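Local coordinates for putative transcription protein (Pseudomonas aeruginosa PAO1, PDB 4GCV) that probably binds DNA as a dimeric regulator of transcription in the HxlR family of winged helix-turn-helix proteins, and may respond to oxidative stress, at residues C11-A14 and R15-R19; N51-T54 and R55-A59; R133-P136 and L137-T141. The protein carries 2 engineered substitutions. All coordinates share one frame; numbering follows the deposited sequence.

Contact 1 (C11-A14 and R15-R19); sequences CPIA and RSLER
Leu-17 lies alongside Ile-13, one helical turn earlier, and the two side chains point the same way. Starting from the backbone, Leu-17 CB sits 3.4 Å from Ile-13 O, and CG comes in to 3.3 Å from the same oxygen, because chi1 of -70° sets CG beside the backbone N, which itself bonds to Ile-13 O at 3.0 Å. At the tip, CD1 turns back toward the start of the helix and touches Ile-13 CG1 at 4.0 Å. Ile-13 can meet it there because its CG1, opposite the backbone N (chi1 -153°), leans toward the following turn. Both are buried on one side of helix 12-19 in this winged helix-turn-helix protein: Leu-17 reaches Trp-23 and Ile-26 of helix 23-33 and Phe-96 and Trp-99 of helix 84-101, and Ile-13 reaches Asn-101 of the latter; branched aliphatic groups suit such a seam. Pro-12 fits the first turn, where no earlier carbonyl needs its missing N-H. Its O takes the Ser-16 N-H at 3.1 Å and also a water, which bridges to Ser-16 OG. That hydroxyl, small enough for a buried place, is hydrogen-bonded to Lys-85 NZ of the second subunit. On another side, Glu-18 CG rests 3.2 Å from Ala-14 O.

Contact 2 (N51-T54 and R55-A59); sequences NMLT and RRLNA
Leu-53 and Leu-57 touch branch to branch: Leu-53 CD1 is 3.9 Å from Leu-57 CD1, and the two chains slant across one another. The meeting depends on unlike first torsions. Leu-53 carries CG opposite its backbone N (chi1 176°), which throws the branch forward along the helix, whereas Leu-57 keeps CG beside its N (chi1 -71°) and so leans back, with CG 3.3 Å from Leu-53 O. On a second face, Thr-54 and Asn-58 run side by side, the Thr-54 methyl CG2 lying 3.8 Å from Asn-58 ND2. The Thr-54 hydroxyl is turned the other way and bonds to Pro-50 O, as threonine can do within a helix without losing a backbone bond. Arg-55 folds back on the preceding turn through a bend at chi3, so that Asn-51 O stands 3.8 Å above the guanidinium plane, offset toward its rim. Arg-56 lays CG against Met-52 O at 3.4 Å; its end and that of Met-52, a selenomethionine here, point the same way, but their closest approach is modelled too tightly to interpret.

Four i to i+4 main-chain bonds fix the spacing of the residues that carry these groups, from Arg-55 N to Asn-51 O at the start to Asn-58 N to Thr-54 O at the end. Farther out, the leucines bury against Phe-39, with Phe-42 also touching Leu-53 and Ile-28 touching Leu-57, while Met-52 and Arg-56 pack on Trp-24. The side chain of Asn-58 is about 3 Å, nearest atoms, from a bound phosphate ion, probably from the crystallisation liquor. An apolar side packed on helix 39-46, with Asn-51 and Arg-55 exposed, is consistent with the recognition helix of a helix-turn-helix, a role helix 50-62 probably fills.

Contact 3 (R133-P136 and L137-T141); sequences RTVP and LEQCT
Pro-136 and Gln-139 make the main side-chain contact of this tight turn, and it is of van der Waals kind. The Gln-139 chain, extended beyond CG, slants across the proline ring and brings OE1 to 3.2 Å from Pro-136 CG, with CD of the same ring at 3.5 Å. These two ring carbons thus pack against the amide oxygen. The other end of the amide reaches back along the strand, where Gln-139 NE2 lies 4.0 Å from Val-135 CG1, the two side chains meeting at nearly a right angle. On a different branch of the same valine, Val-135 CG2 touches Cys-140 SG at 3.9 Å; the compact thiol, set beside its own backbone N by a chi1 of -65°, suits this buried spot. Glu-138 only brushes the proline, with OE2 4.0 Å from Pro-136 CG, and since the residue is exposed its carboxylate is probably hydrated.

Main-chain hydrogen bonding shapes the turn. Gln-139 N points to Pro-136 O at 3.0 Å, though the placement of that nitrogen is less certain, and Cys-140 N bonds to Leu-137 O at 2.8 Å. Both link residues three apart, the pattern of the 3-10 segment 137-139. Proline just ahead of it has a fixed phi and no N-H to give, so it suits the entry to that segment.

Charge enters at the beginning, where Arg-133 NH1 forms a salt bridge with Glu-115 of the second subunit. Strand 134-136 pairs antiparallel with 122-129, Val-135 bonding to Ala-127. After the turn Cys-140 and Thr-141 pair instead with a strand of the second subunit, while Leu-137 packs on Val-91 and Cys-140 on Met-94 of that subunit.

In the fold
All three contacts are partly buried, each mixing buried side chains with exposed ones. Contacts 1 and 2 are both successive turns of a helix, each with a buried aliphatic pair of which one member, Leu-17 or Leu-57, packs on helix 23-33. Contact 1 adds helix 84-101 and a polar link to the second subunit, whereas contact 2 adds helix 39-46, touches no other chain of the assembly and exposes Asn-51 and Arg-55, as a DNA-facing surface might. Contact 3 replaces regular helix by a 3-10 turn between two strands and packs against the other subunit. Contacts 2 and 3, with centres about 37 Å apart, lie on opposite sides of the chain's centre, separating probable DNA reading from this dimer interface.

Contact 1 (C11-A14 and R15-R19)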
loop_
_atom_site.group_PDB
_atom_site.type_symbol
_atom_site.label_atom_id
_atom_site.label_comp_id
_atom_site.label_asym_id
_atom_site.label_seq_id
_atom_site.Cartn_x
_atom_site.Cartn_y
_atom_site.Cartn_z
ATOM N N CYS B 11 1.609 0.563 -19.812
ATOM C CA CYS B 11 2.075 -0.858 -19.638
ATOM C C CYS B 11 1.241 -1.572 -18.548
ATOM O O CYS B 11 0.556 -0.930 -17.812
ATOM C CB CYS B 11 3.580 -0.867 -19.303
ATOM S SG CYS B 11 3.927 0.030 -17.794
ATOM N N PRO B 12 1.287 -2.908 -18.459
ATOM C CA PRO B 12 0.444 -3.541 -17.450
ATOM C C PRO B 12 0.546 -3.062 -15.994
ATOM O O PRO B 12 -0.491 -2.915 -15.362
ATOM C CB PRO B 12 0.810 -5.025 -17.580
ATOM C CG PRO B 12 1.150 -5.158 -19.136
ATOM C CD PRO B 12 1.922 -3.897 -19.371
ATOM N N ILE B 13 1.733 -2.829 -15.441
ATOM C CA ILE B 13 1.802 -2.404 -14.036
ATOM C C ILE B 13 1.237 -0.977 -13.823
ATOM O O ILE B 13 0.628 -0.722 -12.797
ATOM C CB ILE B 13 3.216 -2.489 -13.455
ATOM C CG1 ILE B 13 3.156 -2.706 -11.942
ATOM C CG2 ILE B 13 4.008 -1.259 -13.794
ATOM C CD1 ILE B 13 4.475 -2.574 -11.209
ATOM N N ALA B 14 1.430 -0.067 -14.776
ATOM C CA ALA B 14 0.871 1.283 -14.642
ATOM C C ALA B 14 -0.665 1.222 -14.625
ATOM O O ALA B 14 -1.342 1.860 -13.801
ATOM C CB ALA B 14 1.383 2.213 -15.799
ATOM N N ARG B 15 -1.205 0.410 -15.520
ATOM C CA ARG B 15 -2.639 0.216 -15.594
ATOM C C ARG B 15 -3.245 -0.351 -14.300
ATOM O O ARG B 15 -4.236 0.189 -13.806
ATOM C CB ARG B 15 -3.011 -0.634 -16.833
ATOM C CG ARG B 15 -3.273 0.204 -18.141
ATOM C CD ARG B 15 -3.787 -0.694 -19.279
ATOM N NE ARG B 15 -4.772 -0.044 -20.164
ATOM C CZ ARG B 15 -4.553 0.257 -21.450
ATOM N NH1 ARG B 15 -3.379 -0.024 -22.025
ATOM N NH2 ARG B 15 -5.504 0.835 -22.181
ATOM N N SER B 16 -2.655 -1.408 -13.737
ATOM C CA SER B 16 -3.115 -1.952 -12.456
ATOM C C SER B 16 -3.031 -0.927 -11.332
ATOM O O SER B 16 -3.933 -0.843 -10.513
ATOM C CB SER B 16 -2.277 -3.148 -12.022
ATOM O OG SER B 16 -2.507 -4.255 -12.848
ATOM N N LEU B 17 -1.935 -0.178 -11.296
ATOM C CA LEU B 17 -1.689 0.751 -10.233
ATOM C C LEU B 17 -2.581 1.970 -10.394
ATOM O O LEU B 17 -3.032 2.527 -9.403
ATOM C CB LEU B 17 -0.198 1.116 -10.119
ATOM C CG LEU B 17 0.759 -0.002 -9.607
ATOM C CD1 LEU B 17 2.256 0.446 -9.657
ATOM C CD2 LEU B 17 0.404 -0.504 -8.200
ATOM N N GLU B 18 -2.866 2.368 -11.625
ATOM C CA GLU B 18 -3.851 3.463 -11.848
ATOM C C GLU B 18 -5.232 3.035 -11.429
ATOM O O GLU B 18 -5.964 3.799 -10.821
ATOM C CB GLU B 18 -3.850 3.957 -13.293
ATOM C CG GLU B 18 -2.598 4.793 -13.642
ATOM C CD GLU B 18 -2.473 5.067 -15.136
ATOM O OE1 GLU B 18 -2.828 4.183 -15.973
ATOM O OE2 GLU B 18 -2.001 6.174 -15.475
ATOM N N ARG B 19 -5.550 1.777 -11.710
ATOM C CA ARG B 19 -6.860 1.219 -11.413
ATOM C C ARG B 19 -7.104 1.197 -9.901
ATOM O O ARG B 19 -8.228 1.251 -9.429
ATOM C CB ARG B 19 -6.946 -0.182 -12.011
ATOM C CG ARG B 19 -8.321 -0.756 -12.056
ATOM C CD ARG B 19 -8.471 -1.801 -13.131
ATOM N NE ARG B 19 -9.811 -2.373 -13.037
ATOM C CZ ARG B 19 -10.076 -3.671 -12.915
ATOM N NH1 ARG B 19 -9.085 -4.569 -12.875
ATOM N NH2 ARG B 19 -11.339 -4.076 -12.843
HETATM O O HOH W 1 -3.051 -4.183 -15.898
#

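Contact 2 (N51-T54 and R55-A59)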
loop_
_atom_site.group_PDB
_atom_site.type_symbol
_atom_site.label_atom_id
_atom_site.label_comp_id
_atom_site.label_asym_id
_atom_site.label_seq_id
_atom_site.Cartn_x
_atom_site.Cartn_y
_atom_site.Cartn_z
ATOM N N ASN B 51 -2.191 20.751 -13.459
ATOM C CA ASN B 51 -3.410 20.665 -12.662
ATOM C C ASN B 51 -3.449 19.341 -11.940
ATOM O O ASN B 51 -3.945 19.242 -10.832
ATOM C CB ASN B 51 -4.687 20.838 -13.503
ATOM C CG ASN B 51 -5.000 22.293 -13.813
ATOM O OD1 ASN B 51 -4.239 23.194 -13.456
ATOM N ND2 ASN B 51 -6.133 22.531 -14.475
HETATM N N MSE B 52 -2.925 18.314 -12.571
HETATM C CA MSE B 52 -2.952 17.002 -11.960
HETATM C C MSE B 52 -1.809 16.818 -10.961
HETATM O O MSE B 52 -1.964 16.147 -9.918
HETATM C CB MSE B 52 -2.853 15.955 -13.042
HETATM C CG MSE B 52 -2.214 14.696 -12.535
HETATM SE SE MSE B 52 -3.499 13.299 -12.503
HETATM C CE MSE B 52 -3.447 12.883 -14.433
ATOM N N LEU B 53 -0.664 17.404 -11.273
ATOM C CA LEU B 53 0.433 17.360 -10.352
ATOM C C LEU B 53 -0.013 18.014 -9.005
ATOM O O LEU B 53 0.337 17.535 -7.924
ATOM C CB LEU B 53 1.655 18.047 -10.967
ATOM C CG LEU B 53 2.879 18.163 -10.045
ATOM C CD1 LEU B 53 3.261 16.803 -9.434
ATOM C CD2 LEU B 53 4.050 18.747 -10.754
ATOM N N THR B 54 -0.811 19.079 -9.107
ATOM C CA THR B 54 -1.182 19.918 -7.999
ATOM C C THR B 54 -2.172 19.165 -7.127
ATOM O O THR B 54 -2.070 19.179 -5.878
ATOM C CB THR B 54 -1.799 21.256 -8.505
ATOM O OG1 THR B 54 -0.761 22.040 -9.090
ATOM C CG2 THR B 54 -2.455 22.071 -7.379
ATOM N N ARG B 55 -3.118 18.490 -7.770
ATOM C CA ARG B 55 -4.109 17.757 -7.029
ATOM C C ARG B 55 -3.419 16.616 -6.263
ATOM O O ARG B 55 -3.747 16.339 -5.111
ATOM C CB ARG B 55 -5.193 17.242 -7.971
ATOM C CG ARG B 55 -6.596 17.694 -7.558
ATOM C CD ARG B 55 -7.569 17.752 -8.760
ATOM N NE ARG B 55 -7.276 16.682 -9.709
ATOM C CZ ARG B 55 -7.249 16.851 -11.031
ATOM N NH1 ARG B 55 -7.495 18.051 -11.546
ATOM N NH2 ARG B 55 -6.943 15.828 -11.841
ATOM N N ARG B 56 -2.456 15.966 -6.908
ATOM C CA ARG B 56 -1.762 14.796 -6.350
ATOM C C ARG B 56 -0.808 15.221 -5.218
ATOM O O ARG B 56 -0.741 14.569 -4.175
ATOM C CB ARG B 56 -0.994 14.029 -7.442
ATOM C CG ARG B 56 -1.817 13.088 -8.347
ATOM C CD ARG B 56 -2.562 11.986 -7.583
ATOM N NE ARG B 56 -3.143 10.941 -8.445
ATOM C CZ ARG B 56 -3.982 11.166 -9.459
ATOM N NH1 ARG B 56 -4.326 12.410 -9.781
ATOM N NH2 ARG B 56 -4.468 10.157 -10.176
ATOM N N LEU B 57 -0.091 16.329 -5.412
ATOM C CA LEU B 57 0.694 16.933 -4.308
ATOM C C LEU B 57 -0.168 17.293 -3.111
ATOM O O LEU B 57 0.138 16.891 -1.993
ATOM C CB LEU B 57 1.511 18.150 -4.766
ATOM C CG LEU B 57 2.710 17.791 -5.659
ATOM C CD1 LEU B 57 3.282 19.040 -6.279
ATOM C CD2 LEU B 57 3.796 16.987 -4.921
ATOM N N ASN B 58 -1.254 18.018 -3.339
ATOM C CA ASN B 58 -2.123 18.408 -2.241
ATOM C C ASN B 58 -2.657 17.196 -1.510
ATOM O O ASN B 58 -2.777 17.254 -0.299
ATOM C CB ASN B 58 -3.298 19.244 -2.708
ATOM C CG ASN B 58 -2.876 20.607 -3.237
ATOM O OD1 ASN B 58 -1.723 21.045 -3.053
ATOM N ND2 ASN B 58 -3.803 21.273 -3.940
ATOM N N ALA B 59 -2.991 16.130 -2.231
ATOM C CA ALA B 59 -3.539 14.951 -1.586
ATOM C C ALA B 59 -2.440 14.262 -0.755
ATOM O O ALA B 59 -2.717 13.789 0.348
ATOM C CB ALA B 59 -4.183 13.923 -2.633
#

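Contact 3 (R133-P136 and L137-T141)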
loop_
_atom_site.group_PDB
_atom_site.type_symbol
_atom_site.label_atom_id
_atom_site.label_comp_id
_atom_site.label_asym_id
_atom_site.label_seq_id
_atom_site.Cartn_x
_atom_site.Cartn_y
_atom_site.Cartn_z
ATOM N N ARG B 133 14.164 -15.441 12.703
ATOM C CA ARG B 133 13.489 -16.209 11.650
ATOM C C ARG B 133 12.682 -15.348 10.664
ATOM O O ARG B 133 12.052 -14.354 11.042
ATOM C CB ARG B 133 12.542 -17.205 12.317
ATOM C CG ARG B 133 12.126 -18.458 11.512
ATOM C CD ARG B 133 11.790 -19.683 12.460
ATOM N NE ARG B 133 11.046 -19.263 13.658
ATOM C CZ ARG B 133 9.746 -18.932 13.677
ATOM N NH1 ARG B 133 9.011 -19.004 12.579
ATOM N NH2 ARG B 133 9.179 -18.523 14.801
ATOM N N THR B 134 12.711 -15.759 9.401
ATOM C CA THR B 134 11.947 -15.140 8.353
ATOM C C THR B 134 10.888 -16.111 7.850
ATOM O O THR B 134 11.210 -17.248 7.514
ATOM C CB THR B 134 12.867 -14.704 7.207
ATOM O OG1 THR B 134 13.291 -13.360 7.446
ATOM C CG2 THR B 134 12.133 -14.735 5.872
ATOM N N VAL B 135 9.634 -15.673 7.818
ATOM C CA VAL B 135 8.554 -16.468 7.241
ATOM C C VAL B 135 7.840 -15.780 6.067
ATOM O O VAL B 135 7.857 -14.557 5.941
ATOM C CB VAL B 135 7.506 -16.860 8.293
ATOM C CG1 VAL B 135 8.134 -17.718 9.387
ATOM C CG2 VAL B 135 6.822 -15.608 8.868
ATOM N N PRO B 136 7.220 -16.573 5.187
ATOM C CA PRO B 136 6.438 -15.984 4.105
ATOM C C PRO B 136 5.214 -15.273 4.630
ATOM O O PRO B 136 4.684 -15.635 5.684
ATOM C CB PRO B 136 6.005 -17.200 3.277
ATOM C CG PRO B 136 6.113 -18.356 4.200
ATOM C CD PRO B 136 7.282 -18.045 5.092
ATOM N N LEU B 137 4.764 -14.278 3.884
ATOM C CA LEU B 137 3.581 -13.522 4.263
ATOM C C LEU B 137 2.280 -14.333 4.378
ATOM O O LEU B 137 1.466 -14.059 5.271
ATOM C CB LEU B 137 3.403 -12.317 3.352
ATOM C CG LEU B 137 3.990 -11.061 3.969
ATOM C CD1 LEU B 137 5.468 -11.175 4.063
ATOM C CD2 LEU B 137 3.630 -9.914 3.080
ATOM N N GLU B 138 2.112 -15.333 3.504
ATOM C CA GLU B 138 0.973 -16.269 3.571
ATOM C C GLU B 138 0.847 -16.830 4.980
ATOM O O GLU B 138 -0.259 -17.214 5.408
ATOM C CB GLU B 138 1.121 -17.449 2.560
ATOM C CG GLU B 138 2.018 -18.634 3.071
ATOM C CD GLU B 138 2.224 -19.796 2.080
ATOM O OE1 GLU B 138 1.220 -20.394 1.583
ATOM O OE2 GLU B 138 3.416 -20.141 1.843
ATOM N N GLN B 139 1.985 -16.889 5.681
ATOM C CA GLN B 139 2.038 -17.458 7.016
ATOM C C GLN B 139 1.766 -16.472 8.157
ATOM O O GLN B 139 1.808 -16.854 9.329
ATOM C CB GLN B 139 3.384 -18.137 7.230
ATOM C CG GLN B 139 3.399 -19.600 6.860
ATOM C CD GLN B 139 4.718 -20.221 7.140
ATOM O OE1 GLN B 139 5.369 -20.724 6.226
ATOM N NE2 GLN B 139 5.139 -20.200 8.413
ATOM N N CYS B 140 1.491 -15.217 7.809
ATOM C CA CYS B 140 1.225 -14.152 8.778
ATOM C C CYS B 140 -0.229 -13.758 8.784
ATOM O O CYS B 140 -0.955 -14.026 7.829
ATOM C CB CYS B 140 2.043 -12.906 8.423
ATOM S SG CYS B 140 3.775 -13.184 8.571
ATOM N N THR B 141 -0.636 -13.053 9.826
ATOM C CA THR B 141 -2.004 -12.564 9.906
ATOM C C THR B 141 -2.119 -11.192 10.591
ATOM O O THR B 141 -1.268 -10.814 11.397
ATOM C CB THR B 141 -2.966 -13.642 10.586
ATOM O OG1 THR B 141 -4.320 -13.197 10.551
ATOM C CG2 THR B 141 -2.604 -13.901 12.023
#